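Long-range contacts in cytosolic IMP-GMP specific 5'-nucleotidase (Legionella pneumophila subsp. pneumophila, PDB 4OHF), which probably hydrolyses the 5'-phosphate of selected nucleoside monophosphates such as IMP and GMP with the aid of magnesium: residues 18-23 / 201-206; 194-199 / 235-240; 296-301 / 316-321. One frame throughout, in Å; residues are numbered along the deposited sequence.

Contact 1. Residues 18-23 / 201-206. With MG (magnesium ion), chain J.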
loop_
_atom_site.group_PDB
_atom_site.type_symbol
_atom_site.label_atom_id
_atom_site.label_comp_id
_atom_site.label_asym_id
_atom_site.label_seq_id
_atom_site.Cartn_x
_atom_site.Cartn_y
_atom_site.Cartn_z
ATOM N N LYS B 18 15.243 26.243 -21.790
ATOM C CA LYS B 18 14.918 27.659 -21.750
ATOM C C LYS B 18 15.041 28.298 -20.372
ATOM O O LYS B 18 15.496 29.436 -20.238
ATOM C CB LYS B 18 13.510 27.888 -22.311
ATOM C CG LYS B 18 13.365 27.596 -23.794
ATOM C CD LYS B 18 11.922 27.826 -24.227
ATOM C CE LYS B 18 11.698 27.529 -25.709
ATOM N NZ LYS B 18 10.233 27.600 -26.048
ATOM N N LEU B 19 14.626 27.574 -19.344
ATOM C CA LEU B 19 14.708 28.092 -17.990
ATOM C C LEU B 19 15.519 27.166 -17.087
ATOM O O LEU B 19 15.384 25.942 -17.144
ATOM C CB LEU B 19 13.307 28.270 -17.403
ATOM C CG LEU B 19 12.375 29.280 -18.072
ATOM C CD1 LEU B 19 11.112 28.581 -18.558
ATOM C CD2 LEU B 19 12.011 30.369 -17.074
ATOM N N ILE B 20 16.381 27.765 -16.270
ATOM C CA ILE B 20 17.174 27.018 -15.310
ATOM C C ILE B 20 16.751 27.438 -13.897
ATOM O O ILE B 20 16.963 28.578 -13.485
ATOM C CB ILE B 20 18.673 27.281 -15.479
ATOM C CG1 ILE B 20 19.170 26.644 -16.770
ATOM C CG2 ILE B 20 19.425 26.687 -14.327
ATOM C CD1 ILE B 20 20.598 26.983 -17.091
ATOM N N GLY B 21 16.134 26.509 -13.175
ATOM C CA GLY B 21 15.694 26.778 -11.819
ATOM C C GLY B 21 16.782 26.397 -10.839
ATOM O O GLY B 21 17.269 25.265 -10.846
ATOM N N LEU B 22 17.166 27.347 -9.994
ATOM C CA LEU B 22 18.223 27.096 -9.024
ATOM C C LEU B 22 17.762 27.076 -7.584
ATOM O O LEU B 22 17.051 27.970 -7.134
ATOM C CB LEU B 22 19.335 28.146 -9.145
ATOM C CG LEU B 22 20.049 28.299 -10.491
ATOM C CD1 LEU B 22 20.992 29.512 -10.446
ATOM C CD2 LEU B 22 20.810 27.023 -10.812
ATOM N N ASP B 23 18.186 26.041 -6.876
ATOM C CA ASP B 23 17.932 25.878 -5.454
ATOM C C ASP B 23 18.878 26.929 -4.859
ATOM O O ASP B 23 19.969 27.116 -5.374
ATOM C CB ASP B 23 18.350 24.454 -5.068
ATOM C CG ASP B 23 18.497 24.250 -3.576
ATOM O OD1 ASP B 23 19.360 24.895 -2.950
ATOM O OD2 ASP B 23 17.753 23.418 -3.028
ATOM N N TYR B 201 23.303 34.461 -23.264
ATOM C CA TYR B 201 22.875 33.595 -24.358
ATOM C C TYR B 201 21.370 33.339 -24.399
ATOM O O TYR B 201 20.921 32.367 -25.009
ATOM C CB TYR B 201 23.593 32.248 -24.294
ATOM C CG TYR B 201 25.008 32.242 -24.835
ATOM C CD1 TYR B 201 25.314 31.590 -26.031
ATOM C CD2 TYR B 201 26.055 32.848 -24.128
ATOM C CE1 TYR B 201 26.633 31.532 -26.508
ATOM C CE2 TYR B 201 27.374 32.800 -24.592
ATOM C CZ TYR B 201 27.656 32.139 -25.782
ATOM O OH TYR B 201 28.955 32.076 -26.234
ATOM N N GLY B 202 20.590 34.190 -23.742
ATOM C CA GLY B 202 19.145 34.024 -23.769
ATOM C C GLY B 202 18.539 33.063 -22.766
ATOM O O GLY B 202 17.362 32.730 -22.843
ATOM N N LYS B 203 19.344 32.613 -21.819
ATOM C CA LYS B 203 18.874 31.692 -20.796
ATOM C C LYS B 203 18.135 32.461 -19.700
ATOM O O LYS B 203 18.539 33.553 -19.322
ATOM C CB LYS B 203 20.065 30.976 -20.177
ATOM C CG LYS B 203 20.022 29.479 -20.259
ATOM C CD LYS B 203 20.116 28.997 -21.687
ATOM C CE LYS B 203 20.305 27.496 -21.728
ATOM N NZ LYS B 203 20.196 27.003 -23.123
ATOM N N LYS B 204 17.045 31.898 -19.197
ATOM C CA LYS B 204 16.305 32.541 -18.118
ATOM C C LYS B 204 16.655 31.781 -16.847
ATOM O O LYS B 204 16.648 30.559 -16.829
ATOM C CB LYS B 204 14.799 32.472 -18.358
ATOM C CG LYS B 204 14.254 33.525 -19.305
ATOM C CD LYS B 204 12.742 33.365 -19.398
ATOM C CE LYS B 204 12.092 34.360 -20.346
ATOM N NZ LYS B 204 10.615 34.076 -20.442
ATOM N N ILE B 205 16.965 32.510 -15.785
ATOM C CA ILE B 205 17.331 31.870 -14.540
ATOM C C ILE B 205 16.395 32.260 -13.414
ATOM O O ILE B 205 16.113 33.442 -13.217
ATOM C CB ILE B 205 18.773 32.255 -14.169
ATOM C CG1 ILE B 205 19.693 31.874 -15.324
ATOM C CG2 ILE B 205 19.197 31.558 -12.882
ATOM C CD1 ILE B 205 21.093 32.349 -15.154
ATOM N N PHE B 206 15.906 31.271 -12.677
ATOM C CA PHE B 206 15.029 31.557 -11.550
ATOM C C PHE B 206 15.476 30.815 -10.297
ATOM O O PHE B 206 16.106 29.758 -10.373
ATOM C CB PHE B 206 13.556 31.233 -11.897
ATOM C CG PHE B 206 13.247 29.761 -12.077
ATOM C CD1 PHE B 206 12.765 28.992 -11.006
ATOM C CD2 PHE B 206 13.336 29.164 -13.337
ATOM C CE1 PHE B 206 12.364 27.655 -11.196
ATOM C CE2 PHE B 206 12.939 27.826 -13.537
ATOM C CZ PHE B 206 12.449 27.074 -12.461
HETATM MG MG MG J . 19.459 23.614 -1.162
HETATM O O HOH W 1 18.489 22.626 0.391
#
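Phe206 O is gripped twice by residues 18-23: Leu22 N gives it a nearly straight hydrogen bond of 2.7 Å (169° at H), and the CA-H of Gly21 makes a longer contact. Ile20 bonds to both sides of Ile205: its N donates to Lys204 O, and its O accepts from Phe206 N at 3.0 Å. Lys204 N reaches Lys18 O, giving a parallel ladder. In Phe206, CG sits between the backbone N and the carbonyl carbon (chi1 68°), and chi2 of 94° turns the ring face to Gly21 CA. That atom lies 3.3 Å from the centroid of the Phe206 ring in a CH-pi contact, while Leu19 CB meets the ring edge at CE2. These are central strands of the Rossmann-like sheet of the HAD fold, and strand 19-22 leads straight into the metal-binding Asp23. On the sheet face bearing Ile20 and Ile205, Leu22 CD1 touches Ile205 CG2 at 3.7 Å beneath helix 189-200. Beyond the ladder, Asp23 holds the magnesium ion through OD1 at 2.2 Å and OD2 at 2.5 Å, next to water 1; Asp25 O and Asp303 OD1 also bind it.

Contact 2. Residues 194-199 / 235-240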
loop_
_atom_site.group_PDB
_atom_site.type_symbol
_atom_site.label_atom_id
_atom_site.label_comp_id
_atom_site.label_asym_id
_atom_site.label_seq_id
_atom_site.Cartn_x
_atom_site.Cartn_y
_atom_site.Cartn_z
ATOM N N GLY B 194 29.201 33.360 -14.223
ATOM C CA GLY B 194 28.512 32.250 -14.852
ATOM C C GLY B 194 27.071 32.544 -15.197
ATOM O O GLY B 194 26.616 32.255 -16.304
ATOM N N LEU B 195 26.340 33.108 -14.246
ATOM C CA LEU B 195 24.960 33.449 -14.495
ATOM C C LEU B 195 24.901 34.435 -15.655
ATOM O O LEU B 195 24.143 34.244 -16.611
ATOM C CB LEU B 195 24.334 34.054 -13.241
ATOM C CG LEU B 195 24.150 33.031 -12.119
ATOM C CD1 LEU B 195 23.702 33.717 -10.845
ATOM C CD2 LEU B 195 23.139 31.995 -12.558
ATOM N N LYS B 196 25.713 35.483 -15.580
ATOM C CA LYS B 196 25.737 36.473 -16.639
ATOM C C LYS B 196 26.000 35.770 -17.956
ATOM O O LYS B 196 25.314 35.998 -18.948
ATOM C CB LYS B 196 26.814 37.513 -16.372
ATOM C CG LYS B 196 26.407 38.578 -15.376
ATOM C CD LYS B 196 27.381 39.729 -15.460
ATOM C CE LYS B 196 27.084 40.830 -14.464
ATOM N NZ LYS B 196 28.003 41.996 -14.654
ATOM N N HIS B 197 26.989 34.894 -17.961
ATOM C CA HIS B 197 27.296 34.154 -19.162
ATOM C C HIS B 197 26.005 33.568 -19.732
ATOM O O HIS B 197 25.586 33.914 -20.833
ATOM C CB HIS B 197 28.267 33.024 -18.847
ATOM C CG HIS B 197 28.839 32.365 -20.063
ATOM N ND1 HIS B 197 29.243 31.046 -20.075
ATOM C CD2 HIS B 197 29.090 32.849 -21.305
ATOM C CE1 HIS B 197 29.716 30.745 -21.273
ATOM N NE2 HIS B 197 29.635 31.822 -22.037
ATOM N N PHE B 198 25.371 32.681 -18.969
ATOM C CA PHE B 198 24.132 32.039 -19.404
ATOM C C PHE B 198 23.028 32.997 -19.838
ATOM O O PHE B 198 22.371 32.766 -20.852
ATOM C CB PHE B 198 23.586 31.115 -18.307
ATOM C CG PHE B 198 24.142 29.719 -18.351
ATOM C CD1 PHE B 198 23.288 28.622 -18.350
ATOM C CD2 PHE B 198 25.511 29.494 -18.400
ATOM C CE1 PHE B 198 23.791 27.320 -18.399
ATOM C CE2 PHE B 198 26.019 28.196 -18.448
ATOM C CZ PHE B 198 25.154 27.112 -18.450
ATOM N N ILE B 199 22.803 34.055 -19.074
ATOM C CA ILE B 199 21.756 35.003 -19.423
ATOM C C ILE B 199 22.076 35.641 -20.767
ATOM O O ILE B 199 21.204 35.829 -21.617
ATOM C CB ILE B 199 21.633 36.101 -18.364
ATOM C CG1 ILE B 199 21.326 35.467 -17.009
ATOM C CG2 ILE B 199 20.535 37.072 -18.753
ATOM C CD1 ILE B 199 21.478 36.409 -15.844
ATOM N N GLN B 235 18.914 41.278 -8.554
ATOM C CA GLN B 235 17.595 40.907 -9.031
ATOM C C GLN B 235 17.503 40.789 -10.555
ATOM O O GLN B 235 16.620 40.105 -11.074
ATOM C CB GLN B 235 16.559 41.926 -8.561
ATOM C CG GLN B 235 16.286 41.947 -7.076
ATOM C CD GLN B 235 17.283 42.763 -6.292
ATOM O OE1 GLN B 235 17.035 43.095 -5.150
ATOM N NE2 GLN B 235 18.421 43.083 -6.900
ATOM N N GLY B 236 18.394 41.479 -11.267
ATOM C CA GLY B 236 18.382 41.430 -12.724
ATOM C C GLY B 236 18.858 40.083 -13.250
ATOM O O GLY B 236 18.617 39.723 -14.405
ATOM N N LEU B 237 19.541 39.339 -12.387
ATOM C CA LEU B 237 20.044 38.027 -12.735
ATOM C C LEU B 237 18.916 37.001 -12.777
ATOM O O LEU B 237 19.000 35.999 -13.490
ATOM C CB LEU B 237 21.080 37.585 -11.705
ATOM C CG LEU B 237 22.410 38.337 -11.658
ATOM C CD1 LEU B 237 23.220 37.860 -10.468
ATOM C CD2 LEU B 237 23.169 38.104 -12.954
ATOM N N PHE B 238 17.843 37.260 -12.034
ATOM C CA PHE B 238 16.740 36.309 -11.972
ATOM C C PHE B 238 15.382 36.748 -12.522
ATOM O O PHE B 238 14.870 37.815 -12.195
ATOM C CB PHE B 238 16.602 35.837 -10.523
ATOM C CG PHE B 238 17.900 35.385 -9.927
ATOM C CD1 PHE B 238 18.509 34.222 -10.369
ATOM C CD2 PHE B 238 18.551 36.162 -8.975
ATOM C CE1 PHE B 238 19.749 33.840 -9.878
ATOM C CE2 PHE B 238 19.800 35.788 -8.470
ATOM C CZ PHE B 238 20.397 34.627 -8.925
ATOM N N GLU B 239 14.808 35.892 -13.365
ATOM C CA GLU B 239 13.509 36.142 -13.979
ATOM C C GLU B 239 12.454 36.060 -12.882
ATOM O O GLU B 239 11.660 36.976 -12.708
ATOM C CB GLU B 239 13.239 35.090 -15.058
ATOM C CG GLU B 239 12.077 35.409 -15.989
ATOM C CD GLU B 239 12.363 36.579 -16.932
ATOM O OE1 GLU B 239 11.534 36.825 -17.834
ATOM O OE2 GLU B 239 13.409 37.251 -16.767
ATOM N N PHE B 240 12.455 34.947 -12.149
ATOM C CA PHE B 240 11.534 34.731 -11.035
ATOM C C PHE B 240 12.338 34.313 -9.830
ATOM O O PHE B 240 13.444 33.761 -9.946
ATOM C CB PHE B 240 10.557 33.590 -11.300
ATOM C CG PHE B 240 9.625 33.829 -12.431
ATOM C CD1 PHE B 240 9.995 33.506 -13.731
ATOM C CD2 PHE B 240 8.360 34.358 -12.194
ATOM C CE1 PHE B 240 9.116 33.700 -14.786
ATOM C CE2 PHE B 240 7.465 34.561 -13.236
ATOM C CZ PHE B 240 7.844 34.230 -14.540
#
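Leu237 spreads its two methyls against one side of helix 189-200. Its CG is anti to its own carbonyl carbon (chi1 -68°), and from there Leu237 CD2 meets Ile199 CD1 at 3.8 Å. The other methyl, Leu237 CD1, faces Leu195 CD1 at 4.2 Å. Leu195 and Ile199 are one helical turn apart, and Leu237 touches both, with Lys196 CG close to its CD2. In Ile199 an extended chi2 (167°) carries CD1 out to Leu237, and the two side chains cross at about a right angle. The same methyl, Ile199 CD1, lies 3.4 Å from Leu237 O. Lys196 contributes only its aliphatic stem, crossing Leu237 obliquely; its NZ goes on to salt bridges with Glu232 and Asp229. Leu237 CB stands over the centre of the Phe238 ring, 3.9 Å above its plane. The ring presents Phe238 CZ to Leu195 CD1 at 3.9 Å. Phe238 N bonds to Gln235 O, closing a turn at residues 235-238. The contact joins the helix before strand 204-208 to the loop that enters strand 240-243. Leu195, Ile199 and Phe238 all touch Ile205 of strand 204-208; Leu28 also touches Leu195 and Phe238. No hydrogen bond crosses between the two segments: methyl groups, the CZ end of a phenyl ring, a lysine stem and the Leu237 carbonyl meet by van der Waals contact, so the fit depends on shape and burial instead of on directional bonds.

Contact 3. Residues 296-301 / 316-321. With PO4 (phosphate ion), chain I.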
loop_
_atom_site.group_PDB
_atom_site.type_symbol
_atom_site.label_atom_id
_atom_site.label_comp_id
_atom_site.label_asym_id
_atom_site.label_seq_id
_atom_site.Cartn_x
_atom_site.Cartn_y
_atom_site.Cartn_z
ATOM N N ASP B 296 10.271 19.699 -20.093
ATOM C CA ASP B 296 11.616 19.252 -20.425
ATOM C C ASP B 296 12.501 20.395 -20.932
ATOM O O ASP B 296 13.657 20.185 -21.298
ATOM C CB ASP B 296 11.547 18.112 -21.453
ATOM C CG ASP B 296 10.981 18.559 -22.793
ATOM O OD1 ASP B 296 10.076 19.417 -22.800
ATOM O OD2 ASP B 296 11.428 18.044 -23.841
ATOM N N GLU B 297 11.951 21.602 -20.956
ATOM C CA GLU B 297 12.706 22.767 -21.388
ATOM C C GLU B 297 13.214 23.523 -20.152
ATOM O O GLU B 297 13.882 24.555 -20.257
ATOM C CB GLU B 297 11.826 23.676 -22.247
ATOM C CG GLU B 297 11.523 23.119 -23.624
ATOM C CD GLU B 297 10.648 24.045 -24.447
ATOM O OE1 GLU B 297 9.464 24.232 -24.084
ATOM O OE2 GLU B 297 11.151 24.595 -25.451
ATOM N N ILE B 298 12.877 22.986 -18.984
ATOM C CA ILE B 298 13.286 23.551 -17.699
ATOM C C ILE B 298 14.276 22.613 -16.994
ATOM O O ILE B 298 14.056 21.405 -16.915
ATOM C CB ILE B 298 12.071 23.742 -16.742
ATOM C CG1 ILE B 298 11.114 24.788 -17.302
ATOM C CG2 ILE B 298 12.547 24.169 -15.370
ATOM C CD1 ILE B 298 9.818 24.864 -16.562
ATOM N N LEU B 299 15.366 23.181 -16.497
ATOM C CA LEU B 299 16.346 22.413 -15.752
ATOM C C LEU B 299 16.391 22.952 -14.322
ATOM O O LEU B 299 16.635 24.141 -14.101
ATOM C CB LEU B 299 17.744 22.532 -16.372
ATOM C CG LEU B 299 18.836 21.922 -15.479
ATOM C CD1 LEU B 299 18.539 20.455 -15.195
ATOM C CD2 LEU B 299 20.171 22.081 -16.149
ATOM N N TYR B 300 16.129 22.077 -13.358
ATOM C CA TYR B 300 16.190 22.454 -11.961
ATOM C C TYR B 300 17.457 21.829 -11.373
ATOM O O TYR B 300 17.736 20.649 -11.594
ATOM C CB TYR B 300 14.959 21.952 -11.208
ATOM C CG TYR B 300 15.137 21.961 -9.702
ATOM C CD1 TYR B 300 15.332 20.776 -8.995
ATOM C CD2 TYR B 300 15.169 23.158 -8.995
ATOM C CE1 TYR B 300 15.558 20.787 -7.616
ATOM C CE2 TYR B 300 15.396 23.184 -7.624
ATOM C CZ TYR B 300 15.593 21.998 -6.933
ATOM O OH TYR B 300 15.845 22.036 -5.574
ATOM N N ILE B 301 18.226 22.628 -10.643
ATOM C CA ILE B 301 19.447 22.137 -10.030
ATOM C C ILE B 301 19.373 22.256 -8.522
ATOM O O ILE B 301 19.178 23.359 -7.993
ATOM C CB ILE B 301 20.682 22.920 -10.509
ATOM C CG1 ILE B 301 20.718 22.933 -12.039
ATOM C CG2 ILE B 301 21.948 22.266 -9.953
ATOM C CD1 ILE B 301 21.820 23.762 -12.631
ATOM N N CYS B 316 6.400 15.368 -12.336
ATOM C CA CYS B 316 6.966 16.654 -12.685
ATOM C C CYS B 316 7.267 16.774 -14.171
ATOM O O CYS B 316 6.515 17.421 -14.906
ATOM C CB CYS B 316 8.225 16.926 -11.875
ATOM S SG CYS B 316 8.774 18.631 -12.009
ATOM N N ASN B 317 8.367 16.161 -14.592
ATOM C CA ASN B 317 8.830 16.138 -15.985
ATOM C C ASN B 317 9.868 17.200 -16.361
ATOM O O ASN B 317 10.235 17.345 -17.531
ATOM C CB ASN B 317 7.652 16.120 -16.994
ATOM C CG ASN B 317 7.228 17.503 -17.461
ATOM O OD1 ASN B 317 6.466 17.630 -18.421
ATOM N ND2 ASN B 317 7.701 18.543 -16.787
ATOM N N TRP B 318 10.345 17.919 -15.348
ATOM C CA TRP B 318 11.399 18.922 -15.518
ATOM C C TRP B 318 12.721 18.154 -15.524
ATOM O O TRP B 318 12.837 17.102 -14.893
ATOM C CB TRP B 318 11.463 19.859 -14.309
ATOM C CG TRP B 318 10.465 20.967 -14.230
ATOM C CD1 TRP B 318 9.365 21.159 -15.018
ATOM C CD2 TRP B 318 10.483 22.044 -13.289
ATOM N NE1 TRP B 318 8.700 22.293 -14.621
ATOM C CE2 TRP B 318 9.365 22.856 -13.562
ATOM C CE3 TRP B 318 11.340 22.400 -12.240
ATOM C CZ2 TRP B 318 9.077 24.007 -12.823
ATOM C CZ3 TRP B 318 11.055 23.542 -11.506
ATOM C CH2 TRP B 318 9.930 24.333 -11.803
ATOM N N ARG B 319 13.725 18.675 -16.212
ATOM C CA ARG B 319 15.013 18.012 -16.180
ATOM C C ARG B 319 15.622 18.368 -14.823
ATOM O O ARG B 319 15.572 19.524 -14.392
ATOM C CB ARG B 319 15.906 18.515 -17.314
ATOM C CG ARG B 319 15.289 18.325 -18.695
ATOM C CD ARG B 319 14.780 16.917 -18.878
ATOM N NE ARG B 319 15.857 15.943 -18.738
ATOM C CZ ARG B 319 16.805 15.735 -19.644
ATOM N NH1 ARG B 319 16.804 16.436 -20.771
ATOM N NH2 ARG B 319 17.763 14.836 -19.415
ATOM N N THR B 320 16.175 17.376 -14.133
ATOM C CA THR B 320 16.794 17.628 -12.837
ATOM C C THR B 320 18.301 17.348 -12.839
ATOM O O THR B 320 18.763 16.324 -13.341
ATOM C CB THR B 320 16.129 16.789 -11.733
ATOM O OG1 THR B 320 16.148 15.414 -12.110
ATOM C CG2 THR B 320 14.696 17.214 -11.525
ATOM N N ALA B 321 19.064 18.283 -12.284
ATOM C CA ALA B 321 20.509 18.149 -12.194
ATOM C C ALA B 321 20.879 18.254 -10.721
ATOM O O ALA B 321 20.096 18.714 -9.901
ATOM C CB ALA B 321 21.189 19.244 -12.986
HETATM P P PO4 I . 16.430 13.801 -16.015
HETATM O O1 PO4 I . 16.483 15.283 -16.061
HETATM O O2 PO4 I . 17.193 13.314 -14.839
HETATM O O3 PO4 I . 17.028 13.247 -17.254
HETATM O O4 PO4 I . 15.022 13.351 -15.908
HETATM O O HOH W 2 15.506 18.363 -21.869
#
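Ile298 lies over one face of the Trp318 indole: CG2 stands 3.8 Å from the centroid of the six-membered ring, 18° off its normal, a CH-pi contact, while CD1 lies by NE1 and CE2. Trp318 NE1 bonds to Thr288 OG1. Cys316 SG covers the opposite face nearer the rim, and Tyr300 CB meets the edge at CE3, 3.8 Å away. On the other side of the sheet, Leu299 CD1 and Ile301 CG1 both close on Ala321 CB. Between these layers the parallel strands of a beta-alpha-beta unit, linked through helix 309-315, are bonded from Arg319 N to Ile298 O, Tyr300 N to Arg319 O and Ala321 N to Tyr300 O. Tyr300 OH bonds to Tyr306 and Lys247 near the magnesium site. At the polar edge, bends at chi2 (-49°) and chi3 (-60°) curl Arg319 round to a phosphate ion. Arg319 NE bonds to phosphate O1 at 2.8 Å and NH2 to O3; Thr320 N also grips O1. Arg319 NH1 reaches Asp296 O through water 2. Lys313 and Arg10 of the same chain and Tyr113 of the second subunit also bond to the phosphate. This cluster of donors from two subunits would suit an anion, though the ion itself probably comes from the crystallisation liquor.

Contacts 1 and 3 are pairings within one sheet and share a seam: strands 19-22 and 298-302 are neighbours, bonded at Gly21 N to Leu299 O and Gly21 O to Ile301 N. Contact 2 instead packs helix 189-200 against the loop leading into strand 240-243, meeting contact 1 at Ile205, whose O probably bonds to Glu239 N. All three are largely buried. Backbone ladders order contacts 1 and 3, whereas contact 2 has no hydrogen bond between its segments and is mainly apolar side-chain packing. Their polar ends differ too: contact 1 runs into the magnesium site, contact 3 leads towards it through Tyr300 and to a subunit boundary through Arg319. Contacts 2 and 3 do not touch, their centres about 17 Å apart.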